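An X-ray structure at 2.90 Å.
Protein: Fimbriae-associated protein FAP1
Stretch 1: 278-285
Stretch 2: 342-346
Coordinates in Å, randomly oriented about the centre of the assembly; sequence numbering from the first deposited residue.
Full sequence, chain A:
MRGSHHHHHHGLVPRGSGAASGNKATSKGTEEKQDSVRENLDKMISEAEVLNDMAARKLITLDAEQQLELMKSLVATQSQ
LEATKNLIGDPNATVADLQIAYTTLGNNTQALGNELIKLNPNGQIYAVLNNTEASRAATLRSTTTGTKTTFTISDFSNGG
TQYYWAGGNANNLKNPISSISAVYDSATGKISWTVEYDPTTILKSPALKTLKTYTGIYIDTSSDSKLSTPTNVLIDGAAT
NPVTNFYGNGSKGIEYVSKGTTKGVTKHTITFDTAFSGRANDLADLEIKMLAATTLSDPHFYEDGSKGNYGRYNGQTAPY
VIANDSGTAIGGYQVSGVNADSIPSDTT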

# COMPACT_ATOMS: atom_id res chain seq x y z
N GLY A 278 -7.72 0.42 20.13
CA GLY A 278 -6.83 0.02 21.21
C GLY A 278 -6.13 1.23 21.79
O GLY A 278 -6.28 2.33 21.25
N ARG A 279 -5.41 1.01 22.88
CA ARG A 279 -4.56 2.04 23.46
C ARG A 279 -3.20 2.02 22.77
O ARG A 279 -2.91 1.11 22.01
N ALA A 280 -2.36 3.00 23.03
CA ALA A 280 -1.07 3.06 22.37
C ALA A 280 -0.31 1.72 22.42
O ALA A 280 0.26 1.30 21.43
N ASN A 281 -0.31 1.06 23.57
CA ASN A 281 0.45 -0.16 23.77
C ASN A 281 0.10 -1.24 22.80
O ASN A 281 0.94 -2.04 22.45
N ASP A 282 -1.14 -1.27 22.36
CA ASP A 282 -1.62 -2.29 21.44
C ASP A 282 -1.17 -2.04 20.04
O ASP A 282 -1.49 -2.80 19.15
N LEU A 283 -0.46 -0.96 19.80
CA LEU A 283 0.09 -0.75 18.49
C LEU A 283 1.17 -1.78 18.22
O LEU A 283 1.62 -1.85 17.12
N ALA A 284 1.59 -2.56 19.22
CA ALA A 284 2.59 -3.62 18.98
C ALA A 284 2.02 -4.77 18.17
O ALA A 284 2.77 -5.68 17.75
N ASP A 285 0.71 -4.69 17.90
CA ASP A 285 -0.05 -5.74 17.20
C ASP A 285 -0.91 -5.23 16.04
O ASP A 285 -1.77 -5.94 15.55
N SER A 342 9.23 2.73 19.22
CA SER A 342 8.65 3.89 18.60
C SER A 342 7.24 4.11 19.14
O SER A 342 6.61 5.10 18.82
N ILE A 343 6.73 3.17 19.94
CA ILE A 343 5.43 3.34 20.59
C ILE A 343 5.49 4.49 21.59
O ILE A 343 6.44 4.58 22.36
N PRO A 344 4.47 5.35 21.58
CA PRO A 344 4.45 6.53 22.42
C PRO A 344 3.86 6.41 23.82
O PRO A 344 3.18 5.45 24.16
N SER A 345 4.09 7.49 24.55
CA SER A 345 3.94 7.59 25.98
C SER A 345 2.61 7.10 26.63
O SER A 345 2.67 6.55 27.74
N ASP A 346 1.43 7.27 26.00
CA ASP A 346 0.09 6.94 26.63
C ASP A 346 0.10 6.81 28.19
O ASP A 346 -0.54 7.59 28.91

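A single hydrogen bond joins the two stretches, and it runs from backbone to side chain: the amide of Ala280, at the start of a short 3-10 segment, is taken up by the carboxylate of Asp346. The distance from Ala280 N to Asp346 OD1 is 3.1 Å and the N-H...O angle is 167°, so the bond is nearly straight. The amide of the first residue of a 3-10 segment has no carbonyl within that segment to bind, and here a side chain from a residue more than sixty positions later in the chain supplies the acceptor.

Asp346 reaches this position with its CA-to-CB bond directed toward the first stretch and chi1 near t (-164°). The same geometry brings its CB to 3.4 Å from Ala280 CB, a tight approach that matches the close backbones at this point, where the CA atoms of Ala280 and Asp346 are 5.9 Å apart. Asp346 OD1 also lies 3.6 Å from Arg279 CB. The CA-to-CB bond of Arg279 points sideways, and the side chain continues in an extended m, t, t conformation, and its guanidinium group makes no salt bridge with Asp346; the contribution of Arg279 to this contact is therefore made near the backbone.

A second aspartate serves the preceding amide from within the first stretch. Asp282, in the m rotamer, points away from the second stretch, and its OD2 accepts a hydrogen bond from Arg279 N at 2.9 Å. The successive amides of Arg279 and Ala280 are thus bound by two different carboxylates. Backbone bonds maintain the turn itself, with Asp282 N to Arg279 O at 3.0 Å and Leu283 N to Ala280 O at 2.9 Å.

The rest of the contact is apolar and centres on Ile343, which has the largest area covered by the opposing stretch. Its side chain points toward the 3-10 segment with chi1 m and chi2 t, an extended form that carries CD1 against the turn. There Ile343 CD1 lies 3.9 Å from Ala284 CB and 4.3 Å from Leu283 CB, and it also packs on the main chain, 3.7 Å from Ala284 N and 3.9 Å from Asn281 O. The shorter branch meets the turn as well, with Ile343 CG2 3.9 Å from Ala280 O. Much of this packing is therefore between a hydrocarbon side chain and the backbone of the turn.

Pro344, its CA-to-CB bond sideways and its ring in a C-gamma endo pucker, extends the apolar patch. Its CG is 4.5 Å from Ala280 CB, and its CD is 4.5 Å from CD1 of Leu283, a buried residue in the m, t rotamer that points toward the second stretch. Ala280, also buried, directs its small side chain the same way, and its CB lies 3.9 Å from Pro344 O. Ser345 turns away and takes no part in the contact, so the chain passes from the apolar pair Ile343 and Pro344 to the polar anchor at Asp346.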

# COMPACT_ATOMS: atom_id res chain seq x y z
CB ARG A 279 -4.37 1.81 24.93
CG ARG A 279 -5.62 2.06 25.79
CD ARG A 279 -5.24 1.76 27.26
NE ARG A 279 -6.11 2.34 28.30
CZ ARG A 279 -5.88 2.22 29.61
NH1 ARG A 279 -4.80 1.56 30.04
NH2 ARG A 279 -6.71 2.76 30.52
CB ALA A 280 -0.25 4.13 23.00
CB ASN A 281 0.19 -0.69 25.15
CG ASN A 281 0.49 0.36 26.22
OD1 ASN A 281 1.59 0.91 26.25
ND2 ASN A 281 -0.51 0.68 27.06
CB ASP A 282 -3.15 -2.33 21.41
CG ASP A 282 -3.74 -2.59 22.76
OD1 ASP A 282 -3.27 -3.54 23.43
OD2 ASP A 282 -4.65 -1.82 23.16
CB LEU A 283 0.66 0.66 18.35
CG LEU A 283 -0.35 1.80 18.31
CD1 LEU A 283 0.30 3.15 18.26
CD2 LEU A 283 -1.19 1.66 17.13
CB ALA A 284 3.19 -4.13 20.29
CB ASP A 285 -0.93 -6.48 18.22
CG ASP A 285 -0.14 -7.50 19.01
OD1 ASP A 285 0.32 -8.43 18.31
OD2 ASP A 285 0.01 -7.39 20.27
CB SER A 342 8.58 3.74 17.09
OG SER A 342 9.77 3.23 16.51
CB ILE A 343 5.02 2.06 21.32
CG1 ILE A 343 4.60 1.02 20.29
CG2 ILE A 343 3.93 2.34 22.36
CD1 ILE A 343 4.02 -0.31 20.85
CB PRO A 344 3.63 7.52 21.60
CG PRO A 344 2.71 6.70 20.85
CD PRO A 344 3.42 5.41 20.55
CB SER A 345 4.24 9.06 26.36
OG SER A 345 4.55 9.20 27.75
CB ASP A 346 -0.51 5.65 25.99
CG ASP A 346 -2.03 5.45 26.26
OD1 ASP A 346 -2.75 5.06 25.28
OD2 ASP A 346 -2.48 5.65 27.44